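Extracellular ligand-binding receptor (Desulfohalobium retbaense DSM 5692, PDB 5ERE) probably senses small solutes, binding ketoleucine in its leucine-binding-protein-like domain and cytosine in a separate Cache-type sensor domain. Local coordinates at residues A[411-415]-A[437-441]; A[384-390]-A[402-407]; A[406-411]-A[424-430]; A[378-382]-A[393-398]. All blocks are in the same frame, centred on the assembly; numbering follows the deposited sequence.

Contact 1 of 4, residues A[411-415]-A[437-441]; sequences QIIRL and DLEHP. With CYT (6-aminopyrimidin-2(1H)-one), chain C.
Gln411 meets Asp437 where helix 410-418 packs on strand 434-443 of the antiparallel sheet of the Cache (PAS-like) sensor domain. The two short segments run nearly in the same direction, with axes 19° apart and a closest approach of 9.7 Å. The side chain of Gln411 bends at chi2 and sends NE2 to Asp437 OD2 at 3.0 Å, a nearly straight bond at 165°. That oxygen lies close to the plane of the amide and accepts through its anti lone pair, while amide and carboxylate planes stand almost perpendicular. NE2 also gives a hydrogen bond to Gln409, and Asp437 OD1 is held by Ser454, so both groups are fixed from two sides. The same Asp437 OD2 lies 3.2 Å from C6 of the bound cytosine, which places the pair at the pocket wall. Next along the helix, Ile412 brings only its CD1 forward, to 3.3 Å from Glu439 OE2. Glu439 OE2 is also 2.5 Å from Asp437 OD2, a separation suggesting that one of these buried acids holds a proton; the other oxygen of Glu439 is bound by Ser452. Leu415, with CG anti to the backbone N (chi1 -178°), reaches across at right angles to the Glu439 side chain. Its CD1 touches Glu439 CB at 3.8 Å and ends 4.0 Å from Pro441 CD.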
# COMPACT_ATOMS: atom_id res chain seq x y z
N GLN A 411 -3.06 -35.23 -9.27
CA GLN A 411 -1.61 -35.15 -8.99
C GLN A 411 -1.04 -36.46 -8.47
O GLN A 411 0.14 -36.76 -8.70
CB GLN A 411 -1.31 -34.03 -7.99
CG GLN A 411 -1.47 -34.35 -6.48
CD GLN A 411 -2.94 -34.38 -6.06
OE1 GLN A 411 -3.83 -34.40 -6.89
NE2 GLN A 411 -3.18 -34.31 -4.75
N ILE A 412 -1.87 -37.24 -7.79
CA ILE A 412 -1.45 -38.50 -7.18
C ILE A 412 -1.27 -39.55 -8.28
O ILE A 412 -0.35 -40.36 -8.25
CB ILE A 412 -2.49 -39.00 -6.12
CG1 ILE A 412 -2.57 -38.07 -4.91
CG2 ILE A 412 -2.20 -40.44 -5.70
CD1 ILE A 412 -1.32 -38.00 -4.09
N ILE A 413 -2.18 -39.55 -9.23
CA ILE A 413 -2.03 -40.38 -10.41
C ILE A 413 -0.71 -40.08 -11.11
O ILE A 413 0.05 -41.00 -11.45
CB ILE A 413 -3.23 -40.14 -11.36
CG1 ILE A 413 -4.52 -40.63 -10.68
CG2 ILE A 413 -3.04 -40.86 -12.68
CD1 ILE A 413 -5.85 -40.25 -11.42
N ARG A 414 -0.43 -38.81 -11.30
CA ARG A 414 0.77 -38.42 -12.04
C ARG A 414 2.03 -38.83 -11.31
O ARG A 414 2.98 -39.30 -11.91
CB ARG A 414 0.76 -36.93 -12.30
CG ARG A 414 -0.32 -36.54 -13.31
CD ARG A 414 -0.19 -35.11 -13.76
NE ARG A 414 -0.61 -34.12 -12.76
CZ ARG A 414 0.20 -33.26 -12.15
NH1 ARG A 414 1.50 -33.23 -12.42
NH2 ARG A 414 -0.30 -32.41 -11.28
N LEU A 415 2.04 -38.66 -9.99
CA LEU A 415 3.22 -39.05 -9.22
C LEU A 415 3.42 -40.56 -9.30
O LEU A 415 4.56 -41.07 -9.40
CB LEU A 415 3.09 -38.59 -7.76
CG LEU A 415 4.30 -38.90 -6.86
CD1 LEU A 415 4.55 -37.79 -5.86
CD2 LEU A 415 4.09 -40.22 -6.17
N ASP A 437 -1.66 -29.04 -3.52
CA ASP A 437 -0.81 -30.07 -2.92
C ASP A 437 0.55 -30.15 -3.64
O ASP A 437 0.59 -30.28 -4.87
CB ASP A 437 -1.54 -31.42 -3.01
CG ASP A 437 -0.78 -32.58 -2.34
OD1 ASP A 437 0.04 -32.33 -1.44
OD2 ASP A 437 -1.01 -33.75 -2.71
N LEU A 438 1.65 -30.07 -2.90
CA LEU A 438 2.98 -30.33 -3.46
C LEU A 438 3.49 -31.65 -2.90
O LEU A 438 3.60 -31.80 -1.67
CB LEU A 438 3.94 -29.18 -3.13
CG LEU A 438 5.43 -29.33 -3.49
CD1 LEU A 438 5.66 -29.64 -4.92
CD2 LEU A 438 6.13 -28.04 -3.13
N GLU A 439 3.78 -32.60 -3.79
CA GLU A 439 4.24 -33.93 -3.35
C GLU A 439 5.56 -34.36 -3.96
O GLU A 439 5.84 -34.11 -5.13
CB GLU A 439 3.22 -35.01 -3.69
CG GLU A 439 1.82 -34.76 -3.12
CD GLU A 439 1.21 -35.95 -2.35
OE1 GLU A 439 1.92 -36.96 -2.08
OE2 GLU A 439 0.01 -35.88 -1.98
N HIS A 440 6.38 -35.01 -3.14
CA HIS A 440 7.58 -35.67 -3.64
C HIS A 440 7.47 -37.16 -3.38
O HIS A 440 6.98 -37.58 -2.32
CB HIS A 440 8.85 -35.11 -3.00
CG HIS A 440 9.28 -33.79 -3.56
ND1 HIS A 440 10.49 -33.62 -4.20
CD2 HIS A 440 8.66 -32.59 -3.59
CE1 HIS A 440 10.60 -32.36 -4.58
NE2 HIS A 440 9.51 -31.72 -4.22
N PRO A 441 7.95 -37.97 -4.33
CA PRO A 441 8.01 -39.41 -4.09
C PRO A 441 9.08 -39.77 -3.08
O PRO A 441 10.09 -39.07 -2.92
CB PRO A 441 8.36 -39.98 -5.47
CG PRO A 441 9.17 -38.90 -6.12
CD PRO A 441 8.57 -37.60 -5.63
N3 CYT C . -5.08 -33.93 1.26
C4 CYT C . -3.76 -33.90 1.48
N1 CYT C . -4.67 -34.73 -0.95
C2 CYT C . -5.57 -34.34 0.05
O2 CYT C . -6.80 -34.34 -0.19
N4 CYT C . -3.34 -33.49 2.71
C5 CYT C . -2.82 -34.29 0.47
C6 CYT C . -3.31 -34.70 -0.72

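Contact 2 of 4, residues A[384-390]-A[402-407]; sequences VDATGTI and IGEDIS
Ile390 contributes more surface to this contact than any other residue, and its backbone and side chain work separately. Its backbone is held at both polar atoms: Ile390 N donates to Glu404 O at 3.0 Å, and Ile390 O accepts from Gly403 N at 2.7 Å. Both bonds are close to straight, although each donor is tilted somewhat out of the carbonyl plane. The side chain crosses that of Ile406 at about a right angle, with Ile390 CG1 3.9 Å from Ile406 CD1. Ile406 has CG1 placed between its backbone N and carbonyl carbon (chi1 64°), which lays CG1 against Gly388 O at 3.3 Å and carries CD1 on to Val384 CG2 and to the bound cytosine. Gly388 O in turn accepts from Ile406 N at 2.9 Å. The segment 384-390 forms the tip of the beta hairpin of strands 378-385 and 390-394, a type I turn from Asp385 to Gly388 reinforced by an Asx turn at Asp385. The loop 402-407 lies alongside it, joined by a single beta bridge between Thr389 and Asp405. Cutting Ile406 back to alanine would remove CD1 and is likely to leave Val384 CG2 and Ile390 CG1 without their common partner and a gap beside the cytosine. Gly388 has positive phi (88°), and a CB there would collide with Ser407 CB. Asp405 makes a second Asx turn, its OD1 taking Ser407 N on the anti side and Ser407 OG, at 2.6 Å, through the syn lone pair.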
# COMPACT_ATOMS: atom_id res chain seq x y z
N VAL A 384 1.70 -40.69 2.16
CA VAL A 384 0.75 -41.42 1.33
C VAL A 384 1.45 -42.66 0.78
O VAL A 384 2.50 -42.54 0.14
CB VAL A 384 0.25 -40.55 0.14
CG1 VAL A 384 -0.78 -41.30 -0.70
CG2 VAL A 384 -0.33 -39.23 0.63
N ASP A 385 0.88 -43.85 1.01
CA ASP A 385 1.56 -45.09 0.61
C ASP A 385 1.39 -45.43 -0.88
O ASP A 385 0.69 -44.74 -1.64
CB ASP A 385 1.09 -46.28 1.48
CG ASP A 385 -0.38 -46.66 1.27
OD1 ASP A 385 -0.98 -46.35 0.21
OD2 ASP A 385 -0.95 -47.30 2.19
N ALA A 386 2.03 -46.52 -1.28
CA ALA A 386 2.09 -46.93 -2.69
C ALA A 386 0.69 -47.17 -3.28
O ALA A 386 0.54 -47.25 -4.50
CB ALA A 386 2.98 -48.17 -2.83
N THR A 387 -0.33 -47.25 -2.42
CA THR A 387 -1.72 -47.45 -2.84
C THR A 387 -2.51 -46.14 -2.96
O THR A 387 -3.63 -46.13 -3.46
CB THR A 387 -2.48 -48.38 -1.86
OG1 THR A 387 -2.97 -47.63 -0.74
CG2 THR A 387 -1.56 -49.48 -1.35
N GLY A 388 -1.93 -45.03 -2.54
CA GLY A 388 -2.62 -43.76 -2.62
C GLY A 388 -3.46 -43.51 -1.38
O GLY A 388 -4.40 -42.72 -1.40
N THR A 389 -3.10 -44.18 -0.28
CA THR A 389 -3.80 -43.99 1.00
C THR A 389 -2.97 -43.13 1.95
O THR A 389 -1.79 -43.38 2.15
CB THR A 389 -4.11 -45.34 1.67
OG1 THR A 389 -4.82 -46.19 0.77
CG2 THR A 389 -4.97 -45.12 2.94
N ILE A 390 -3.58 -42.10 2.53
CA ILE A 390 -2.92 -41.30 3.54
C ILE A 390 -2.70 -42.16 4.78
O ILE A 390 -3.65 -42.73 5.31
CB ILE A 390 -3.74 -40.06 3.91
CG1 ILE A 390 -3.92 -39.17 2.67
CG2 ILE A 390 -3.04 -39.29 5.01
CD1 ILE A 390 -4.77 -37.94 2.89
N ILE A 402 -6.35 -39.78 8.08
CA ILE A 402 -5.59 -41.02 7.91
C ILE A 402 -6.54 -42.11 7.46
O ILE A 402 -7.66 -42.22 7.95
CB ILE A 402 -4.86 -41.43 9.20
CG1 ILE A 402 -3.67 -40.49 9.45
CG2 ILE A 402 -4.37 -42.87 9.09
CD1 ILE A 402 -3.10 -40.57 10.85
N GLY A 403 -6.09 -42.88 6.48
CA GLY A 403 -6.92 -43.90 5.87
C GLY A 403 -7.69 -43.44 4.64
O GLY A 403 -8.26 -44.24 3.91
N GLU A 404 -7.73 -42.14 4.41
CA GLU A 404 -8.41 -41.64 3.22
C GLU A 404 -7.72 -42.06 1.91
O GLU A 404 -6.50 -41.94 1.77
CB GLU A 404 -8.54 -40.12 3.30
CG GLU A 404 -9.63 -39.64 4.27
CD GLU A 404 -11.01 -39.58 3.63
OE1 GLU A 404 -11.15 -39.96 2.44
OE2 GLU A 404 -11.96 -39.15 4.31
N ASP A 405 -8.52 -42.57 0.98
CA ASP A 405 -8.06 -42.97 -0.37
C ASP A 405 -8.06 -41.76 -1.28
O ASP A 405 -9.12 -41.24 -1.62
CB ASP A 405 -8.97 -44.07 -0.94
CG ASP A 405 -8.63 -44.49 -2.38
OD1 ASP A 405 -7.59 -44.11 -2.97
OD2 ASP A 405 -9.45 -45.25 -2.93
N ILE A 406 -6.87 -41.29 -1.66
CA ILE A 406 -6.73 -40.15 -2.59
C ILE A 406 -6.05 -40.61 -3.89
O ILE A 406 -5.42 -39.81 -4.60
CB ILE A 406 -5.95 -38.99 -1.92
CG1 ILE A 406 -4.50 -39.41 -1.62
CG2 ILE A 406 -6.66 -38.55 -0.61
CD1 ILE A 406 -3.62 -38.29 -1.16
N SER A 407 -6.18 -41.90 -4.20
CA SER A 407 -5.52 -42.49 -5.37
C SER A 407 -6.08 -41.97 -6.71
O SER A 407 -5.45 -42.13 -7.75
CB SER A 407 -5.62 -44.03 -5.34
OG SER A 407 -6.95 -44.46 -5.49

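Contact 3 of 4, residues A[406-411]-A[424-430]; sequences ISGQEQ and SQAIKMV. With CYT (6-aminopyrimidin-2(1H)-one), chain C.
Glu410 and Gln425 supply the direct hydrogen bond between these segments, Gln425 N to Glu410 OE1 at 3.1 Å and 169°. The donor comes from the anti side, well out of the carboxylate plane. Glu410 has CG between its backbone N and carbonyl carbon (chi1 70°) and bends again at chi2, which folds its carboxylate over toward 424-425; its other oxygen forms a salt bridge with Arg414 of the same helix. Further polar contacts run through the cytosine: Gln409 NE2 gives its O2 a bond of 2.9 Å, and Val430 N donates to the same oxygen from the other segment. Beside it, Gln409 OE1 lies 2.7 Å from cytosine N1. Gln411 NE2 donates to Gln409 OE1 in the plane of that carbonyl, a second-shell bond that helps fix how the Gln409 amide is turned. Gln409 ends a type I turn that starts at Ile406 and occupies the N-cap position of helix 410-418, so the residue that grips the base also begins helix 410-418 of the Cache domain. Apolar contacts pack around these bonds. The selenium of Met429, a selenomethionine here, sits over one face of the cytosine, 3.4 Å from its C2, while Ile406 CD1 lies against the opposite face. Val430 CG1 meets Ile406 CG2 at 4.0 Å. Ile427 CD1 touches Gln409 CB and approaches Gln411 OE1 to 3.4 Å, a buried oxygen with no hydrogen-bond partner in the model.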
# COMPACT_ATOMS: atom_id res chain seq x y z
N ILE A 406 -6.87 -41.29 -1.66
CA ILE A 406 -6.73 -40.15 -2.59
C ILE A 406 -6.05 -40.61 -3.89
O ILE A 406 -5.42 -39.81 -4.60
CB ILE A 406 -5.95 -38.99 -1.92
CG1 ILE A 406 -4.50 -39.41 -1.62
CG2 ILE A 406 -6.66 -38.55 -0.61
CD1 ILE A 406 -3.62 -38.29 -1.16
N SER A 407 -6.18 -41.90 -4.20
CA SER A 407 -5.52 -42.49 -5.37
C SER A 407 -6.08 -41.97 -6.71
O SER A 407 -5.45 -42.13 -7.75
CB SER A 407 -5.62 -44.03 -5.34
OG SER A 407 -6.95 -44.46 -5.49
N GLY A 408 -7.25 -41.33 -6.64
CA GLY A 408 -7.94 -40.77 -7.80
C GLY A 408 -7.68 -39.27 -7.98
O GLY A 408 -8.16 -38.68 -8.94
N GLN A 409 -6.92 -38.66 -7.08
CA GLN A 409 -6.60 -37.24 -7.24
C GLN A 409 -5.59 -37.08 -8.40
O GLN A 409 -4.64 -37.85 -8.53
CB GLN A 409 -6.07 -36.64 -5.93
CG GLN A 409 -7.16 -36.57 -4.84
CD GLN A 409 -6.74 -35.83 -3.56
OE1 GLN A 409 -5.62 -35.32 -3.43
NE2 GLN A 409 -7.64 -35.80 -2.60
N GLU A 410 -5.81 -36.09 -9.23
CA GLU A 410 -5.07 -36.00 -10.50
C GLU A 410 -3.53 -35.97 -10.28
O GLU A 410 -2.79 -36.65 -10.99
CB GLU A 410 -5.55 -34.79 -11.32
CG GLU A 410 -5.19 -33.39 -10.78
CD GLU A 410 -3.77 -32.97 -11.16
OE1 GLU A 410 -3.20 -32.11 -10.45
OE2 GLU A 410 -3.22 -33.51 -12.15
N GLN A 411 -3.06 -35.23 -9.27
CA GLN A 411 -1.61 -35.15 -8.99
C GLN A 411 -1.04 -36.46 -8.47
O GLN A 411 0.14 -36.76 -8.70
CB GLN A 411 -1.31 -34.03 -7.99
CG GLN A 411 -1.47 -34.35 -6.48
CD GLN A 411 -2.94 -34.38 -6.06
OE1 GLN A 411 -3.83 -34.40 -6.89
NE2 GLN A 411 -3.18 -34.31 -4.75
N SER A 424 -0.14 -30.02 -7.53
CA SER A 424 -1.50 -30.26 -8.02
C SER A 424 -2.13 -29.00 -8.61
O SER A 424 -1.70 -27.88 -8.36
CB SER A 424 -2.41 -30.81 -6.90
OG SER A 424 -2.79 -29.78 -6.00
N GLN A 425 -3.17 -29.21 -9.42
CA GLN A 425 -4.14 -28.18 -9.74
C GLN A 425 -4.90 -27.87 -8.45
O GLN A 425 -4.82 -28.64 -7.52
CB GLN A 425 -5.13 -28.67 -10.80
CG GLN A 425 -4.55 -29.20 -12.08
CD GLN A 425 -3.82 -28.13 -12.90
OE1 GLN A 425 -4.03 -26.93 -12.71
NE2 GLN A 425 -2.97 -28.58 -13.81
N ALA A 426 -5.66 -26.78 -8.42
CA ALA A 426 -6.52 -26.46 -7.27
C ALA A 426 -7.77 -27.35 -7.25
O ALA A 426 -8.67 -27.17 -8.04
CB ALA A 426 -6.91 -25.00 -7.32
N ILE A 427 -7.78 -28.33 -6.36
CA ILE A 427 -8.83 -29.35 -6.36
C ILE A 427 -9.34 -29.48 -4.94
O ILE A 427 -8.71 -29.00 -4.00
CB ILE A 427 -8.32 -30.75 -6.87
CG1 ILE A 427 -7.15 -31.26 -5.98
CG2 ILE A 427 -7.90 -30.69 -8.36
CD1 ILE A 427 -6.71 -32.71 -6.27
N LYS A 428 -10.50 -30.12 -4.78
CA LYS A 428 -11.09 -30.34 -3.45
C LYS A 428 -10.30 -31.40 -2.69
O LYS A 428 -10.07 -32.52 -3.15
CB LYS A 428 -12.57 -30.73 -3.58
CG LYS A 428 -13.32 -30.92 -2.24
CD LYS A 428 -13.65 -29.60 -1.54
CE LYS A 428 -14.46 -29.82 -0.26
NZ LYS A 428 -15.87 -30.27 -0.50
N MSE A 429 -9.83 -31.02 -1.51
CA MSE A 429 -9.03 -31.91 -0.68
C MSE A 429 -9.93 -32.59 0.38
O MSE A 429 -10.98 -32.05 0.71
CB MSE A 429 -7.92 -31.10 -0.02
CG MSE A 429 -7.01 -30.38 -1.01
SE MSE A 429 -5.91 -31.65 -2.01
CE MSE A 429 -5.08 -30.39 -3.29
N VAL A 430 -9.52 -33.74 0.92
CA VAL A 430 -10.32 -34.43 1.97
C VAL A 430 -10.50 -33.55 3.19
O VAL A 430 -11.44 -33.75 3.97
CB VAL A 430 -9.70 -35.78 2.43
CG1 VAL A 430 -9.75 -36.80 1.33
CG2 VAL A 430 -8.28 -35.61 2.95
N3 CYT C . -5.08 -33.93 1.26
C4 CYT C . -3.76 -33.90 1.48
N1 CYT C . -4.67 -34.73 -0.95
C2 CYT C . -5.57 -34.34 0.05
O2 CYT C . -6.80 -34.34 -0.19
N4 CYT C . -3.34 -33.49 2.71
C5 CYT C . -2.82 -34.29 0.47
C6 CYT C . -3.31 -34.70 -0.72

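Contact 4 of 4, residues A[378-382]-A[393-398]; sequences AYNCV and VAPKQY. With CYT (6-aminopyrimidin-2(1H)-one), chain C.
Tyr398 packs against Tyr379 and Asn380 where the beta hairpin of strands 378-385 and 390-394 opens at its far end. The hairpin is antiparallel: Cys381 and Ala394 form a hydrogen-bonded pair, with Cys381 N to Ala394 O at 2.8 Å, and Val382 faces Val393 in the next, non-hydrogen-bonded pair. Beyond Ala394 a cis peptide leads into Pro395, and the chain curls back to Tyr398. CG of Tyr398 is anti to its carbonyl carbon (chi1 -58°), which turns the ring toward the first strand. CB and CG lie near Asn380 ND2, and CD2 comes within 3.8 Å of Asn380 CB. Farther out, CE1 meets Tyr379 OH at 3.3 Å and CE2 approaches Tyr379 O at 3.6 Å. The two rings make an offset stack, with planes 29° apart and centroids separated by 4.7 Å; Gln397 CG lies over the opposite face of Tyr398. At the tip, Tyr398 OH bonds to two waters, one bound by Tyr379 O and the other by Tyr379 OH. With an alanine at Tyr398, the Tyr379 ring would probably lose its stacking partner and be freer to turn, and both waters would lose a hydrogen-bond partner. Tyr379 and Asn380 together form a classic bulge opposite Leu456. Asn380 ND2 is bonded to Glu431, and its OD1 lies 3.3 Å from cytosine N4.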
# COMPACT_ATOMS: atom_id res chain seq x y z
N ALA A 378 1.55 -23.87 4.91
CA ALA A 378 0.93 -25.19 5.00
C ALA A 378 -0.32 -25.19 5.86
O ALA A 378 -0.41 -24.49 6.85
CB ALA A 378 1.92 -26.22 5.55
N TYR A 379 -1.26 -26.02 5.45
CA TYR A 379 -2.40 -26.37 6.23
C TYR A 379 -2.09 -27.68 6.95
O TYR A 379 -2.36 -27.81 8.14
CB TYR A 379 -3.61 -26.53 5.32
CG TYR A 379 -4.86 -26.89 6.06
CD1 TYR A 379 -5.62 -25.92 6.67
CD2 TYR A 379 -5.27 -28.21 6.15
CE1 TYR A 379 -6.79 -26.23 7.32
CE2 TYR A 379 -6.44 -28.54 6.82
CZ TYR A 379 -7.20 -27.54 7.39
OH TYR A 379 -8.35 -27.85 8.06
N ASN A 380 -1.54 -28.66 6.23
CA ASN A 380 -0.93 -29.81 6.88
C ASN A 380 0.02 -30.57 5.98
O ASN A 380 0.23 -30.20 4.82
CB ASN A 380 -2.00 -30.77 7.45
CG ASN A 380 -2.86 -31.45 6.39
OD1 ASN A 380 -2.48 -31.61 5.25
ND2 ASN A 380 -4.04 -31.89 6.81
N CYS A 381 0.60 -31.63 6.53
CA CYS A 381 1.55 -32.48 5.83
C CYS A 381 1.17 -33.93 6.05
O CYS A 381 0.83 -34.35 7.16
CB CYS A 381 2.99 -32.24 6.32
SG CYS A 381 3.58 -30.53 6.22
N VAL A 382 1.24 -34.71 4.98
CA VAL A 382 0.92 -36.12 5.05
C VAL A 382 1.94 -36.98 4.35
O VAL A 382 2.72 -36.51 3.49
CB VAL A 382 -0.46 -36.43 4.46
CG1 VAL A 382 -1.54 -35.65 5.16
CG2 VAL A 382 -0.48 -36.14 2.95
N VAL A 393 -0.06 -37.96 9.21
CA VAL A 393 -0.32 -36.53 9.07
C VAL A 393 0.20 -35.75 10.26
O VAL A 393 0.13 -36.22 11.38
CB VAL A 393 -1.84 -36.25 8.92
CG1 VAL A 393 -2.62 -36.71 10.17
CG2 VAL A 393 -2.10 -34.75 8.65
N ALA A 394 0.69 -34.54 9.99
CA ALA A 394 0.91 -33.53 10.99
C ALA A 394 0.32 -32.22 10.50
O ALA A 394 0.45 -31.90 9.33
CB ALA A 394 2.41 -33.37 11.30
N PRO A 395 -0.31 -31.43 11.39
CA PRO A 395 -0.62 -31.65 12.81
C PRO A 395 -1.50 -32.83 13.06
O PRO A 395 -2.33 -33.16 12.21
CB PRO A 395 -1.34 -30.37 13.20
CG PRO A 395 -0.80 -29.38 12.29
CD PRO A 395 -0.72 -30.09 10.98
N LYS A 396 -1.35 -33.44 14.23
CA LYS A 396 -2.11 -34.64 14.53
C LYS A 396 -3.59 -34.35 14.71
O LYS A 396 -4.40 -35.27 14.68
CB LYS A 396 -1.52 -35.35 15.77
CG LYS A 396 -0.25 -36.18 15.46
CD LYS A 396 -0.53 -37.28 14.39
CE LYS A 396 0.67 -38.18 14.04
NZ LYS A 396 1.86 -37.46 13.51
N GLN A 397 -3.99 -33.09 14.89
CA GLN A 397 -5.44 -32.80 14.97
C GLN A 397 -6.22 -33.15 13.68
O GLN A 397 -7.46 -33.21 13.68
CB GLN A 397 -5.67 -31.33 15.32
CG GLN A 397 -5.31 -30.32 14.24
CD GLN A 397 -6.25 -29.12 14.22
OE1 GLN A 397 -5.83 -27.98 14.45
NE2 GLN A 397 -7.52 -29.36 13.95
N TYR A 398 -5.51 -33.38 12.58
CA TYR A 398 -6.18 -33.79 11.34
C TYR A 398 -6.10 -35.30 11.14
O TYR A 398 -6.24 -35.78 10.04
CB TYR A 398 -5.57 -33.07 10.14
CG TYR A 398 -5.66 -31.57 10.28
CD1 TYR A 398 -6.89 -30.93 10.40
CD2 TYR A 398 -4.52 -30.80 10.30
CE1 TYR A 398 -6.97 -29.56 10.53
CE2 TYR A 398 -4.59 -29.44 10.46
CZ TYR A 398 -5.79 -28.81 10.55
OH TYR A 398 -5.78 -27.44 10.70
N3 CYT C . -5.08 -33.93 1.26
C4 CYT C . -3.76 -33.90 1.48
N1 CYT C . -4.67 -34.73 -0.95
C2 CYT C . -5.57 -34.34 0.05
O2 CYT C . -6.80 -34.34 -0.19
N4 CYT C . -3.34 -33.49 2.71
C5 CYT C . -2.82 -34.29 0.47
C6 CYT C . -3.31 -34.70 -0.72
O HOH W 1 -3.42 -26.29 9.99
O HOH W 2 -8.05 -25.95 10.64

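From the N-terminal side of the sensor domain, contact 4 comes first, closing the hairpin of strands 378-385 and 390-394 from 378-382 to 393-398. Contact 2 starts within that loop, at 384-390, and ends beyond it at 402-407, so the two cross and tie the hairpin tip to the loop ahead of helix 410-418. Contact 3 opens on Ile406 and Ser407, where contact 2 ends, and runs to 424-430. Contact 1 crosses it, sharing Gln411 and closing at strand 434-443. Contact 4 lies in series with both. All four reach one antiparallel sheet, and each supplies residues to the cytosine pocket, Ile406 serving both contacts 2 and 3.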